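Long-range contacts in 2-pyrone-4,6-dicarboxylic acid hydrolase, putative (Pseudomonas putida, PDB 2FFI), which probably hydrolyses the lactone ring of 2-pyrone-4,6-dicarboxylate: residues Leu42-Leu46 against Thr78-Leu83; Leu113-Met118 against His143-Asp148; Val93-Ala99 against Arg132-Trp138; Asn37-Pro41 against Trp237-Glu243; Asn27-Arg32 against Phe64-Asp68. The contacts are given in a common frame with arbitrary orientation. Numbering follows the deposited sequence.

Contact 1 (Leu42-Leu46 against Thr78-Leu83); sequences LGDYL and TVPGQL
This is an apolar helix-to-loop contact on the outer layer of the TIM barrel, where the first turn of helix 42-51 meets the loop that leaves helix 70-78. Residues 42-46 are helical, with Leu46 N bonded to Leu42 O at 2.8 Å. Thr78 ends the other helix, and Val79 (phi/psi -128/80) breaks from it. Gly81 turns the loop with phi 83, where a CB would strike the preceding carbonyl O; Gln82 NE2 bonds to Ser55 O. The nearest CA atoms, of Leu42 and Thr78, are 8.7 Å apart. Leu42 (chi1 -134°) places CD1 3.5 Å from Thr78 CG2 and 4.0 Å from Val79 CG2, while Leu42 CD2 reaches Leu83 CD1 at 3.7 Å. One turn on, Leu46 (chi1 -99°) sets CD2 3.5 Å from Val79 CG1. Leu83 (chi1 m, chi2 t) sends CD2 to the edge of the Tyr45 ring, 4.1 Å from Tyr45 CE2; the Tyr45 hydroxyl bonds to Asp16. Branched aliphatic residues suit this seam because it is held by van der Waals and hydrophobic contact.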
# COMPACT_ATOMS: atom_id res chain seq x y z
N LEU A 42 -1.92 13.85 -11.21
CA LEU A 42 -1.77 14.24 -9.82
C LEU A 42 -2.96 15.13 -9.43
O LEU A 42 -3.60 14.92 -8.40
CB LEU A 42 -0.46 15.00 -9.63
CG LEU A 42 0.46 14.67 -8.46
CD1 LEU A 42 1.40 15.83 -8.29
CD2 LEU A 42 -0.31 14.43 -7.18
N GLY A 43 -3.26 16.10 -10.27
CA GLY A 43 -4.36 17.00 -9.98
C GLY A 43 -5.65 16.29 -9.59
O GLY A 43 -6.31 16.64 -8.61
N ASP A 44 -6.03 15.28 -10.36
CA ASP A 44 -7.27 14.59 -10.04
C ASP A 44 -7.21 13.98 -8.65
O ASP A 44 -8.13 14.14 -7.85
CB ASP A 44 -7.59 13.51 -11.07
CG ASP A 44 -7.96 14.09 -12.43
OD1 ASP A 44 -8.45 13.30 -13.28
OD2 ASP A 44 -7.77 15.31 -12.66
N TYR A 45 -6.12 13.27 -8.37
CA TYR A 45 -5.95 12.62 -7.08
C TYR A 45 -5.97 13.63 -5.94
O TYR A 45 -6.63 13.42 -4.92
CB TYR A 45 -4.63 11.87 -7.05
CG TYR A 45 -4.33 11.27 -5.70
CD1 TYR A 45 -5.23 10.40 -5.10
CD2 TYR A 45 -3.15 11.58 -5.03
CE1 TYR A 45 -4.96 9.85 -3.85
CE2 TYR A 45 -2.87 11.03 -3.79
CZ TYR A 45 -3.78 10.18 -3.21
OH TYR A 45 -3.50 9.63 -2.00
N LEU A 46 -5.24 14.72 -6.12
CA LEU A 46 -5.18 15.77 -5.13
C LEU A 46 -6.58 16.31 -4.91
O LEU A 46 -6.96 16.62 -3.78
CB LEU A 46 -4.23 16.86 -5.59
CG LEU A 46 -2.82 16.82 -4.99
CD1 LEU A 46 -2.37 15.40 -4.83
CD2 LEU A 46 -1.86 17.61 -5.87
N THR A 78 6.37 17.95 -7.23
CA THR A 78 5.30 18.87 -7.62
C THR A 78 4.55 19.39 -6.39
O THR A 78 4.21 20.57 -6.30
CB THR A 78 4.33 18.17 -8.59
OG1 THR A 78 4.95 18.08 -9.88
CG2 THR A 78 3.03 18.92 -8.72
N VAL A 79 4.30 18.51 -5.44
CA VAL A 79 3.64 18.88 -4.21
C VAL A 79 4.51 18.39 -3.07
O VAL A 79 4.24 17.34 -2.47
CB VAL A 79 2.25 18.25 -4.10
CG1 VAL A 79 1.28 18.98 -5.01
CG2 VAL A 79 2.32 16.77 -4.47
N PRO A 80 5.57 19.15 -2.77
CA PRO A 80 6.50 18.79 -1.69
C PRO A 80 5.87 18.68 -0.30
O PRO A 80 5.07 19.51 0.11
CB PRO A 80 7.56 19.89 -1.78
CG PRO A 80 6.76 21.07 -2.29
CD PRO A 80 5.94 20.44 -3.38
N GLY A 81 6.26 17.63 0.43
CA GLY A 81 5.75 17.42 1.77
C GLY A 81 4.40 16.75 1.80
O GLY A 81 4.15 15.89 2.65
N GLN A 82 3.53 17.10 0.86
CA GLN A 82 2.18 16.54 0.80
C GLN A 82 2.09 15.04 0.52
O GLN A 82 1.14 14.39 0.94
CB GLN A 82 1.33 17.31 -0.22
CG GLN A 82 -0.13 16.86 -0.30
CD GLN A 82 -1.07 17.92 -0.88
OE1 GLN A 82 -0.76 18.54 -1.90
NE2 GLN A 82 -2.24 18.10 -0.25
N LEU A 83 3.08 14.49 -0.16
CA LEU A 83 3.05 13.08 -0.50
C LEU A 83 4.34 12.37 -0.17
O LEU A 83 5.37 13.02 0.03
CB LEU A 83 2.78 12.92 -1.99
CG LEU A 83 1.49 13.54 -2.53
CD1 LEU A 83 1.46 13.46 -4.05
CD2 LEU A 83 0.30 12.82 -1.90

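Contact 2 (Leu113-Met118 against His143-Asp148)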
# COMPACT_ATOMS: atom_id res chain seq x y z
N LEU A 113 3.93 -8.81 -6.32
CA LEU A 113 3.91 -10.05 -7.10
C LEU A 113 2.54 -10.27 -7.77
O LEU A 113 2.43 -10.17 -8.99
CB LEU A 113 4.25 -11.23 -6.19
CG LEU A 113 5.49 -11.08 -5.30
CD1 LEU A 113 6.63 -10.43 -6.08
CD2 LEU A 113 5.14 -10.25 -4.09
N MSE A 114 1.53 -10.56 -6.96
CA MSE A 114 0.14 -10.76 -7.41
C MSE A 114 -0.00 -11.09 -8.88
O MSE A 114 -0.10 -10.19 -9.72
CB MSE A 114 -0.67 -9.50 -7.11
CG MSE A 114 -2.17 -9.72 -7.09
SE MSE A 114 -2.68 -10.89 -5.82
CE MSE A 114 -3.40 -12.14 -6.82
N GLY A 115 -0.05 -12.38 -9.20
CA GLY A 115 -0.15 -12.80 -10.58
C GLY A 115 1.23 -12.93 -11.21
O GLY A 115 1.37 -13.00 -12.43
N GLN A 116 2.24 -12.96 -10.35
CA GLN A 116 3.63 -13.10 -10.76
C GLN A 116 4.21 -14.36 -10.12
O GLN A 116 3.62 -14.92 -9.19
CB GLN A 116 4.45 -11.89 -10.32
CG GLN A 116 4.39 -10.69 -11.26
CD GLN A 116 5.32 -10.84 -12.47
OE1 GLN A 116 5.23 -10.06 -13.42
NE2 GLN A 116 6.22 -11.82 -12.42
N ASP A 117 5.37 -14.78 -10.62
CA ASP A 117 6.03 -15.96 -10.10
C ASP A 117 6.61 -15.73 -8.70
O ASP A 117 7.28 -14.73 -8.44
CB ASP A 117 7.12 -16.43 -11.08
CG ASP A 117 7.94 -15.28 -11.66
OD1 ASP A 117 7.36 -14.38 -12.30
OD2 ASP A 117 9.18 -15.30 -11.48
N MSE A 118 6.34 -16.68 -7.81
CA MSE A 118 6.82 -16.59 -6.43
C MSE A 118 8.32 -16.41 -6.32
O MSE A 118 9.10 -17.27 -6.73
CB MSE A 118 6.39 -17.84 -5.64
CG MSE A 118 5.19 -17.63 -4.73
SE MSE A 118 5.61 -16.56 -3.17
CE MSE A 118 5.94 -17.98 -1.89
N HIS A 143 2.15 -7.66 -1.75
CA HIS A 143 0.86 -7.73 -2.39
C HIS A 143 0.71 -9.11 -3.05
O HIS A 143 1.22 -9.33 -4.14
CB HIS A 143 0.75 -6.63 -3.44
CG HIS A 143 -0.56 -6.60 -4.15
ND1 HIS A 143 -1.72 -7.08 -3.58
CD2 HIS A 143 -0.90 -6.14 -5.38
CE1 HIS A 143 -2.73 -6.92 -4.43
NE2 HIS A 143 -2.25 -6.35 -5.53
N ARG A 144 0.03 -10.03 -2.37
CA ARG A 144 -0.17 -11.37 -2.91
C ARG A 144 -1.22 -12.13 -2.11
O ARG A 144 -1.61 -11.68 -1.03
CB ARG A 144 1.15 -12.13 -2.91
CG ARG A 144 1.24 -13.19 -4.00
CD ARG A 144 2.60 -13.86 -4.02
NE ARG A 144 2.91 -14.44 -5.33
CZ ARG A 144 2.27 -15.47 -5.87
NH1 ARG A 144 1.28 -16.06 -5.22
NH2 ARG A 144 2.64 -15.91 -7.07
N GLN A 145 -1.70 -13.27 -2.62
CA GLN A 145 -2.73 -14.02 -1.90
C GLN A 145 -2.32 -14.22 -0.46
O GLN A 145 -1.15 -14.49 -0.20
CB GLN A 145 -2.96 -15.42 -2.49
CG GLN A 145 -3.15 -15.51 -3.98
CD GLN A 145 -1.85 -15.69 -4.68
OE1 GLN A 145 -1.17 -14.73 -5.03
NE2 GLN A 145 -1.47 -16.94 -4.89
N VAL A 146 -3.26 -14.14 0.47
CA VAL A 146 -2.92 -14.31 1.88
C VAL A 146 -2.17 -15.61 2.10
O VAL A 146 -1.37 -15.71 3.03
CB VAL A 146 -4.16 -14.35 2.79
CG1 VAL A 146 -4.92 -15.65 2.60
CG2 VAL A 146 -3.72 -14.22 4.24
N ALA A 147 -2.44 -16.60 1.25
CA ALA A 147 -1.82 -17.91 1.36
C ALA A 147 -0.30 -17.84 1.32
O ALA A 147 0.37 -18.61 2.01
CB ALA A 147 -2.32 -18.82 0.25
N ASP A 148 0.24 -16.90 0.55
CA ASP A 148 1.69 -16.75 0.43
C ASP A 148 2.32 -15.66 1.32
O ASP A 148 3.54 -15.60 1.48
CB ASP A 148 2.05 -16.49 -1.03
CG ASP A 148 1.92 -17.73 -1.87
OD1 ASP A 148 1.36 -17.64 -2.99
OD2 ASP A 148 2.39 -18.80 -1.41
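His143 opens residues 143-148 with its ring under the selenomethionine Met114: Met114 CB stands 3.9 Å from the His143 ring centroid in a CH-pi contact, and Met114 SE 4.6 Å from it. A long, flexible methionine-type side chain can lie over the ring. The backbone adds a weak hydrogen bond, Met114 N to His143 O at 3.1 Å. Both segments are loops that follow neighbouring parallel strands, 108-110 and 139-142, the position where TIM barrels build their active sites; a phosphate ion, probably from the crystallisation liquor, lies about 3 Å from the His143 side chain, consistent with a pocket there. Arg144, chi1 to chi3 all t, carries its guanidinium across to 113-118. Arg144 NH2 donates to Gln116 O at 2.5 Å, Met118 CG covers one face at 3.8 Å from Arg144 CZ, and Leu113 CB lies 3.6 Å from Arg144 NE. Gln145 O accepts from Asp148 N at 2.9 Å, closing a turn that brings Asp148 OD1 to 2.7 Å from Arg144 NH1, a salt bridge.

Contact 3 (Val93-Ala99 against Arg132-Trp138); sequences VEQATLA and RIGEQGW
Two short helical segments set the frame. The axes of 95-99 and 132-136 approach to 9.9 Å and cross at -44°, running in broadly the same direction; the nearest CA pairs are Gln95 with Arg132 at 6.1 Å and Ala99 with Gln136 at 7.1 Å. Glu94 is the N-cap of the first helix. The second ends in a Schellman motif at Gly137, whose phi of 86 would jam a CB against the preceding carbonyl.

The apolar contacts centre on Leu98 (chi1 m, chi2 p), which points at the other helix. Leu98 CD2 lies 3.5 Å from Arg132 CB, and Leu98 CG is 4.0 Å from CZ3 of Trp138 (chi1 m, chi2 0°), whose broad indole fills the space beyond the helix end.

Close van der Waals contacts with oxygens form a second group: Leu98 CD2 to Arg132 O at 3.4 Å, Trp138 CZ2 to Leu98 O at 3.2 Å, and CA of small Ala99 to Gln136 OE1 at 3.3 Å. Arg132 packs its aliphatic part on the backbone of 93-99, with Arg132 CG 3.2 Å from Val93 O.

Among polar side chains, Gln95 (chi1 m, chi2 m) folds over Arg132, Glu135 and Gln136; within its own helix Arg132 NH1 makes a long salt bridge to Glu135 OE2 at 3.8 Å.

Helix 95-102 precedes strand 108-110 and helix 127-136 follows it, the alpha-beta-alpha succession of a TIM barrel, with the helices packed side by side outside.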
# COMPACT_ATOMS: atom_id res chain seq x y z
N VAL A 93 20.41 -2.33 -7.26
CA VAL A 93 20.41 -0.87 -7.29
C VAL A 93 21.37 -0.32 -6.25
O VAL A 93 21.49 -0.87 -5.15
CB VAL A 93 19.00 -0.33 -7.00
CG1 VAL A 93 18.98 1.18 -7.17
CG2 VAL A 93 17.99 -0.98 -7.93
N GLU A 94 22.03 0.79 -6.57
CA GLU A 94 22.99 1.36 -5.64
C GLU A 94 22.39 2.34 -4.63
O GLU A 94 21.43 3.05 -4.92
CB GLU A 94 24.12 2.04 -6.43
CG GLU A 94 23.79 3.39 -7.06
CD GLU A 94 22.80 3.34 -8.22
OE1 GLU A 94 23.07 4.00 -9.26
OE2 GLU A 94 21.75 2.65 -8.08
N GLN A 95 22.97 2.38 -3.43
CA GLN A 95 22.49 3.27 -2.38
C GLN A 95 22.35 4.70 -2.86
O GLN A 95 21.45 5.43 -2.44
CB GLN A 95 23.43 3.27 -1.18
CG GLN A 95 23.44 1.98 -0.39
CD GLN A 95 22.21 1.78 0.46
OE1 GLN A 95 22.17 0.88 1.29
NE2 GLN A 95 21.19 2.61 0.26
N ALA A 96 23.24 5.12 -3.75
CA ALA A 96 23.16 6.48 -4.25
C ALA A 96 21.75 6.84 -4.72
O ALA A 96 21.21 7.85 -4.29
CB ALA A 96 24.16 6.67 -5.39
N THR A 97 21.13 6.02 -5.57
CA THR A 97 19.80 6.38 -6.04
C THR A 97 18.73 6.26 -4.95
O THR A 97 17.76 7.02 -4.97
CB THR A 97 19.37 5.58 -7.30
OG1 THR A 97 19.02 4.24 -6.94
CG2 THR A 97 20.48 5.56 -8.31
N LEU A 98 18.90 5.33 -4.01
CA LEU A 98 17.92 5.18 -2.93
C LEU A 98 17.89 6.42 -2.03
O LEU A 98 16.83 6.86 -1.60
CB LEU A 98 18.22 3.94 -2.08
CG LEU A 98 17.90 2.55 -2.63
CD1 LEU A 98 18.72 2.30 -3.87
CD2 LEU A 98 18.21 1.48 -1.58
N ALA A 99 19.06 6.98 -1.76
CA ALA A 99 19.16 8.15 -0.93
C ALA A 99 18.47 9.30 -1.62
O ALA A 99 17.63 9.96 -1.03
CB ALA A 99 20.61 8.49 -0.68
N ARG A 132 20.11 -3.10 0.64
CA ARG A 132 20.11 -1.69 0.23
C ARG A 132 18.96 -0.93 0.88
O ARG A 132 19.17 0.17 1.41
CB ARG A 132 19.99 -1.54 -1.29
CG ARG A 132 21.22 -1.94 -2.14
CD ARG A 132 22.40 -1.02 -1.90
NE ARG A 132 22.98 -1.24 -0.58
CZ ARG A 132 23.65 -2.34 -0.23
NH1 ARG A 132 24.14 -2.47 0.99
NH2 ARG A 132 23.84 -3.31 -1.13
N ILE A 133 17.74 -1.49 0.85
CA ILE A 133 16.59 -0.79 1.43
C ILE A 133 16.64 -0.78 2.94
O ILE A 133 16.08 0.11 3.57
CB ILE A 133 15.22 -1.39 1.01
CG1 ILE A 133 14.74 -2.37 2.07
CG2 ILE A 133 15.34 -2.07 -0.34
CD1 ILE A 133 13.30 -2.80 1.88
N GLY A 134 17.31 -1.77 3.53
CA GLY A 134 17.43 -1.83 4.97
C GLY A 134 18.28 -0.69 5.51
O GLY A 134 17.90 -0.06 6.50
N GLU A 135 19.42 -0.44 4.87
CA GLU A 135 20.35 0.61 5.28
C GLU A 135 19.70 1.98 5.10
O GLU A 135 20.15 2.96 5.69
CB GLU A 135 21.66 0.53 4.47
CG GLU A 135 22.64 1.71 4.69
CD GLU A 135 23.93 1.62 3.85
OE1 GLU A 135 24.64 2.65 3.74
OE2 GLU A 135 24.24 0.53 3.30
N GLN A 136 18.64 2.05 4.29
CA GLN A 136 17.94 3.31 4.07
C GLN A 136 16.76 3.43 5.03
O GLN A 136 16.20 4.50 5.21
CB GLN A 136 17.42 3.43 2.63
CG GLN A 136 17.27 4.86 2.16
CD GLN A 136 18.61 5.57 2.06
OE1 GLN A 136 18.67 6.79 2.00
NE2 GLN A 136 19.70 4.80 2.04
N GLY A 137 16.39 2.31 5.65
CA GLY A 137 15.30 2.32 6.60
C GLY A 137 13.95 2.14 5.95
O GLY A 137 12.94 2.11 6.65
N TRP A 138 13.93 2.01 4.63
CA TRP A 138 12.71 1.83 3.84
C TRP A 138 11.99 0.53 4.17
O TRP A 138 12.61 -0.47 4.49
CB TRP A 138 13.04 1.84 2.34
CG TRP A 138 13.31 3.18 1.78
CD1 TRP A 138 13.29 4.36 2.46
CD2 TRP A 138 13.59 3.50 0.41
NE1 TRP A 138 13.53 5.42 1.59
CE2 TRP A 138 13.72 4.92 0.33
CE3 TRP A 138 13.74 2.74 -0.75
CZ2 TRP A 138 13.99 5.57 -0.86
CZ3 TRP A 138 14.02 3.40 -1.95
CH2 TRP A 138 14.14 4.81 -1.99

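Contact 4 (Asn37-Pro41 against Trp237-Glu243); sequences NYDAP and WPHTQHE
Tyr38 (chi1 54°, p) lays the edge of its ring along the loop 237-243: Tyr38 CE1 is 3.6 Å from Pro238 CG, and Tyr38 OH stands 3.1 Å from Thr240 CG2 and donates a hydrogen bond to Glu243 OE1 at 2.7 Å. Tyr38 and Asp39 are extended, and Ala40 (psi 61) bends the chain into Pro41, the N-cap of helix 42-51. Residues 237-243 follow strand 231-234, with a cis peptide before Pro238 and a type II turn from His239 to His242. Glu243 (chi1 m, chi2 p) curls back over that turn, its OE1 also accepting from Gln241 N at 3.1 Å. The CA atoms of Ala40 and Pro238 are 6.8 Å apart, where a small side chain fits: Ala40 CB touches Trp237 CH2 at 3.7 Å and Pro238 CG at 4.2 Å. First and last units of a TIM barrel lie side by side, and here their loops meet. Tyrosine serves twice, as an apolar ring edge against proline and as donor to a carboxylate that also braces the turn.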
# COMPACT_ATOMS: atom_id res chain seq x y z
N ASN A 37 -5.46 3.12 -19.83
CA ASN A 37 -6.46 3.66 -20.74
C ASN A 37 -6.92 5.06 -20.35
O ASN A 37 -6.91 5.98 -21.17
CB ASN A 37 -7.67 2.72 -20.82
CG ASN A 37 -8.76 3.27 -21.69
OD1 ASN A 37 -9.69 3.91 -21.20
ND2 ASN A 37 -8.64 3.06 -23.00
N TYR A 38 -7.35 5.20 -19.10
CA TYR A 38 -7.79 6.49 -18.60
C TYR A 38 -6.59 7.22 -18.01
O TYR A 38 -5.49 6.67 -17.91
CB TYR A 38 -8.88 6.32 -17.55
CG TYR A 38 -8.48 5.40 -16.44
CD1 TYR A 38 -7.78 5.88 -15.34
CD2 TYR A 38 -8.78 4.05 -16.50
CE1 TYR A 38 -7.38 5.02 -14.32
CE2 TYR A 38 -8.38 3.18 -15.50
CZ TYR A 38 -7.68 3.67 -14.41
OH TYR A 38 -7.29 2.81 -13.42
N ASP A 39 -6.82 8.46 -17.60
CA ASP A 39 -5.76 9.29 -17.06
C ASP A 39 -5.95 9.54 -15.57
O ASP A 39 -7.05 9.89 -15.13
CB ASP A 39 -5.71 10.61 -17.83
CG ASP A 39 -4.42 11.37 -17.60
OD1 ASP A 39 -4.16 12.35 -18.34
OD2 ASP A 39 -3.69 11.00 -16.66
N ALA A 40 -4.89 9.35 -14.79
CA ALA A 40 -4.93 9.55 -13.34
C ALA A 40 -3.89 10.59 -12.93
O ALA A 40 -2.98 10.30 -12.16
CB ALA A 40 -4.68 8.23 -12.62
N PRO A 41 -4.01 11.82 -13.45
CA PRO A 41 -3.05 12.88 -13.12
C PRO A 41 -3.03 13.25 -11.64
O PRO A 41 -3.98 13.02 -10.90
CB PRO A 41 -3.50 14.03 -14.02
CG PRO A 41 -4.98 13.87 -14.03
CD PRO A 41 -5.16 12.37 -14.19
N TRP A 237 -6.95 4.34 -5.01
CA TRP A 237 -7.37 5.09 -6.18
C TRP A 237 -6.27 4.95 -7.24
O TRP A 237 -5.09 4.80 -6.90
CB TRP A 237 -7.53 6.56 -5.79
CG TRP A 237 -8.04 7.45 -6.88
CD1 TRP A 237 -9.35 7.69 -7.18
CD2 TRP A 237 -7.27 8.22 -7.80
NE1 TRP A 237 -9.44 8.56 -8.22
CE2 TRP A 237 -8.18 8.90 -8.63
CE3 TRP A 237 -5.89 8.39 -8.01
CZ2 TRP A 237 -7.76 9.76 -9.66
CZ3 TRP A 237 -5.47 9.24 -9.04
CH2 TRP A 237 -6.41 9.91 -9.85
N PRO A 238 -6.63 4.99 -8.54
CA PRO A 238 -7.98 5.18 -9.06
C PRO A 238 -8.80 3.90 -9.08
O PRO A 238 -9.81 3.81 -9.78
CB PRO A 238 -7.71 5.72 -10.45
CG PRO A 238 -6.53 4.92 -10.85
CD PRO A 238 -5.64 4.94 -9.64
N HIS A 239 -8.37 2.92 -8.28
CA HIS A 239 -9.04 1.63 -8.19
C HIS A 239 -8.97 0.96 -9.57
O HIS A 239 -9.94 0.98 -10.32
CB HIS A 239 -10.51 1.81 -7.77
CG HIS A 239 -10.71 2.88 -6.75
ND1 HIS A 239 -10.95 4.20 -7.09
CD2 HIS A 239 -10.66 2.85 -5.40
CE1 HIS A 239 -11.04 4.93 -5.99
NE2 HIS A 239 -10.86 4.14 -4.95
N THR A 240 -7.83 0.37 -9.90
CA THR A 240 -7.66 -0.29 -11.20
C THR A 240 -8.43 -1.61 -11.27
O THR A 240 -8.48 -2.36 -10.30
CB THR A 240 -6.15 -0.52 -11.56
OG1 THR A 240 -5.46 -1.02 -10.42
CG2 THR A 240 -5.48 0.79 -12.02
N GLN A 241 -9.05 -1.86 -12.43
CA GLN A 241 -9.86 -3.06 -12.70
C GLN A 241 -11.21 -3.02 -11.98
O GLN A 241 -11.94 -4.00 -11.93
CB GLN A 241 -9.08 -4.34 -12.33
CG GLN A 241 -8.24 -4.89 -13.48
CD GLN A 241 -6.90 -5.47 -13.04
OE1 GLN A 241 -6.84 -6.56 -12.45
NE2 GLN A 241 -5.82 -4.74 -13.31
N HIS A 242 -11.52 -1.85 -11.43
CA HIS A 242 -12.76 -1.64 -10.69
C HIS A 242 -13.16 -0.18 -10.80
O HIS A 242 -13.82 0.35 -9.92
CB HIS A 242 -12.56 -2.01 -9.21
CG HIS A 242 -12.17 -3.44 -8.97
ND1 HIS A 242 -13.10 -4.45 -8.82
CD2 HIS A 242 -10.96 -4.03 -8.88
CE1 HIS A 242 -12.48 -5.60 -8.64
NE2 HIS A 242 -11.17 -5.38 -8.68
N GLU A 243 -12.76 0.48 -11.88
CA GLU A 243 -13.07 1.89 -12.07
C GLU A 243 -14.57 2.11 -12.18
O GLU A 243 -15.12 3.11 -11.68
CB GLU A 243 -12.41 2.43 -13.34
CG GLU A 243 -10.88 2.35 -13.38
CD GLU A 243 -10.34 0.95 -13.69
OE1 GLU A 243 -9.12 0.83 -13.90
OE2 GLU A 243 -11.11 -0.03 -13.72

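Contact 5 (Asn27-Arg32 against Phe64-Asp68)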
# COMPACT_ATOMS: atom_id res chain seq x y z
N ASN A 27 1.11 7.44 -21.09
CA ASN A 27 0.88 6.02 -21.32
C ASN A 27 0.66 5.78 -22.82
O ASN A 27 0.63 4.63 -23.26
CB ASN A 27 -0.35 5.53 -20.52
CG ASN A 27 -0.22 5.77 -19.01
OD1 ASN A 27 0.88 5.73 -18.44
ND2 ASN A 27 -1.36 6.00 -18.35
N LEU A 28 0.51 6.86 -23.58
CA LEU A 28 0.31 6.79 -25.03
C LEU A 28 1.56 7.28 -25.76
O LEU A 28 1.88 6.80 -26.85
CB LEU A 28 -0.90 7.65 -25.46
CG LEU A 28 -2.32 7.08 -25.32
CD1 LEU A 28 -3.36 8.15 -25.66
CD2 LEU A 28 -2.47 5.89 -26.26
N ALA A 29 2.27 8.22 -25.16
CA ALA A 29 3.50 8.74 -25.75
C ALA A 29 4.65 7.75 -25.55
O ALA A 29 5.48 7.59 -26.44
CB ALA A 29 3.85 10.09 -25.13
N SER A 30 4.70 7.09 -24.40
CA SER A 30 5.76 6.11 -24.12
C SER A 30 5.34 4.70 -24.56
O SER A 30 6.14 3.76 -24.51
CB SER A 30 6.13 6.12 -22.63
OG SER A 30 5.11 5.59 -21.80
N GLN A 31 4.09 4.58 -25.01
CA GLN A 31 3.53 3.31 -25.49
C GLN A 31 3.53 2.14 -24.51
O GLN A 31 4.53 1.42 -24.37
CB GLN A 31 4.21 2.91 -26.80
CG GLN A 31 3.77 3.72 -28.03
CD GLN A 31 4.49 3.29 -29.31
OE1 GLN A 31 4.57 2.10 -29.62
NE2 GLN A 31 5.01 4.28 -30.06
N ARG A 32 2.40 1.96 -23.84
CA ARG A 32 2.18 0.88 -22.89
C ARG A 32 0.85 0.24 -23.31
O ARG A 32 0.05 0.86 -24.01
CB ARG A 32 2.05 1.42 -21.46
CG ARG A 32 3.25 1.13 -20.53
CD ARG A 32 4.38 2.16 -20.66
NE ARG A 32 5.40 1.99 -19.62
CZ ARG A 32 6.39 2.85 -19.37
NH1 ARG A 32 7.25 2.60 -18.40
NH2 ARG A 32 6.51 3.97 -20.07
N PHE A 64 2.00 -1.62 -13.92
CA PHE A 64 2.27 -1.50 -15.35
C PHE A 64 3.40 -0.55 -15.76
O PHE A 64 3.66 -0.37 -16.94
CB PHE A 64 0.98 -1.10 -16.09
CG PHE A 64 0.53 0.30 -15.81
CD1 PHE A 64 1.04 1.36 -16.53
CD2 PHE A 64 -0.43 0.55 -14.84
CE1 PHE A 64 0.62 2.66 -16.29
CE2 PHE A 64 -0.86 1.85 -14.59
CZ PHE A 64 -0.33 2.91 -15.32
N LEU A 65 4.07 0.06 -14.78
CA LEU A 65 5.15 0.98 -15.06
C LEU A 65 6.50 0.37 -14.68
O LEU A 65 7.56 0.88 -15.04
CB LEU A 65 4.93 2.32 -14.32
CG LEU A 65 3.82 3.22 -14.89
CD1 LEU A 65 3.77 4.60 -14.18
CD2 LEU A 65 4.08 3.44 -16.37
N GLY A 66 6.44 -0.74 -13.95
CA GLY A 66 7.64 -1.43 -13.53
C GLY A 66 8.59 -0.56 -12.75
O GLY A 66 8.19 0.14 -11.83
N THR A 67 9.87 -0.58 -13.13
CA THR A 67 10.88 0.20 -12.44
C THR A 67 10.94 1.68 -12.80
O THR A 67 11.62 2.46 -12.13
CB THR A 67 12.26 -0.41 -12.64
OG1 THR A 67 12.22 -1.77 -12.21
CG2 THR A 67 13.28 0.31 -11.79
N ASP A 68 10.23 2.09 -13.84
CA ASP A 68 10.24 3.50 -14.22
C ASP A 68 9.40 4.28 -13.21
O ASP A 68 8.17 4.30 -13.29
CB ASP A 68 9.67 3.67 -15.62
CG ASP A 68 9.85 5.09 -16.14
OD1 ASP A 68 10.66 5.82 -15.54
OD2 ASP A 68 9.21 5.45 -17.16
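Arg32 dominates this contact. Its chi1 of -108° lies between wells, chi2 is p, and chi3 is t, so the chain bends near the backbone and then runs out toward the other loop. The aliphatic part passes the end of the 3-10 turn, with Arg32 CG 3.9 Å from Phe64 O. Farther out, one face of the guanidinium rests on Leu65, whose CD2 is 3.8 Å from Arg32 NE; Leu65 (chi1 m, chi2 t) offers a methyl that a flat cation can cover. The charged end is held on both segments: Arg32 NH2 donates to Ser30 OG at 2.8 Å, and Arg32 NH1 makes a long salt bridge to Asp68 OD2 at 3.7 Å. The stronger partner of Asp68 is Arg70, with which it makes a salt bridge. Asp68 ends a type II' turn that begins at Leu65, closed by Asp68 N to Leu65 O at 3.2 Å, in which Gly66 takes the positive phi of 56. In the fold, this joins helix 24-29 and the loop after it to the loop from strand 56-57 to helix 70-78, two connections of the early part of the TIM barrel. Beside the arginine, Phe64 takes the p rotamer (chi1 70°), and Phe64 CE1 lies 3.8 Å from Asn27 OD1, a polar oxygen facing the ring edge, while Phe22 meets the same ring edge-to-face.

Overall arrangement
Contacts 1, 4 and 5 share the loops and helices of residues 27-46. Contact 4 touches both others: Trp237 CZ3 lies 3.4 Å from Tyr45 CB of contact 1, and Tyr38 O is 4.2 Å from Asn27 ND2 of contact 5. Along the chain contacts 4 and 5 cross, whereas contacts 1, 2 and 3 lie between the segments of contact 4. Contact 2 sits on the other side of the chain's centre from contact 1, their centres about 30 Å apart. Phosphate, probably from the crystallisation liquor, lies about 3 Å from the His143 side chain (contact 2) and about 4 Å from that of Thr240 (contact 4); these contacts, about 8 Å apart at nearest atoms, may border one pocket.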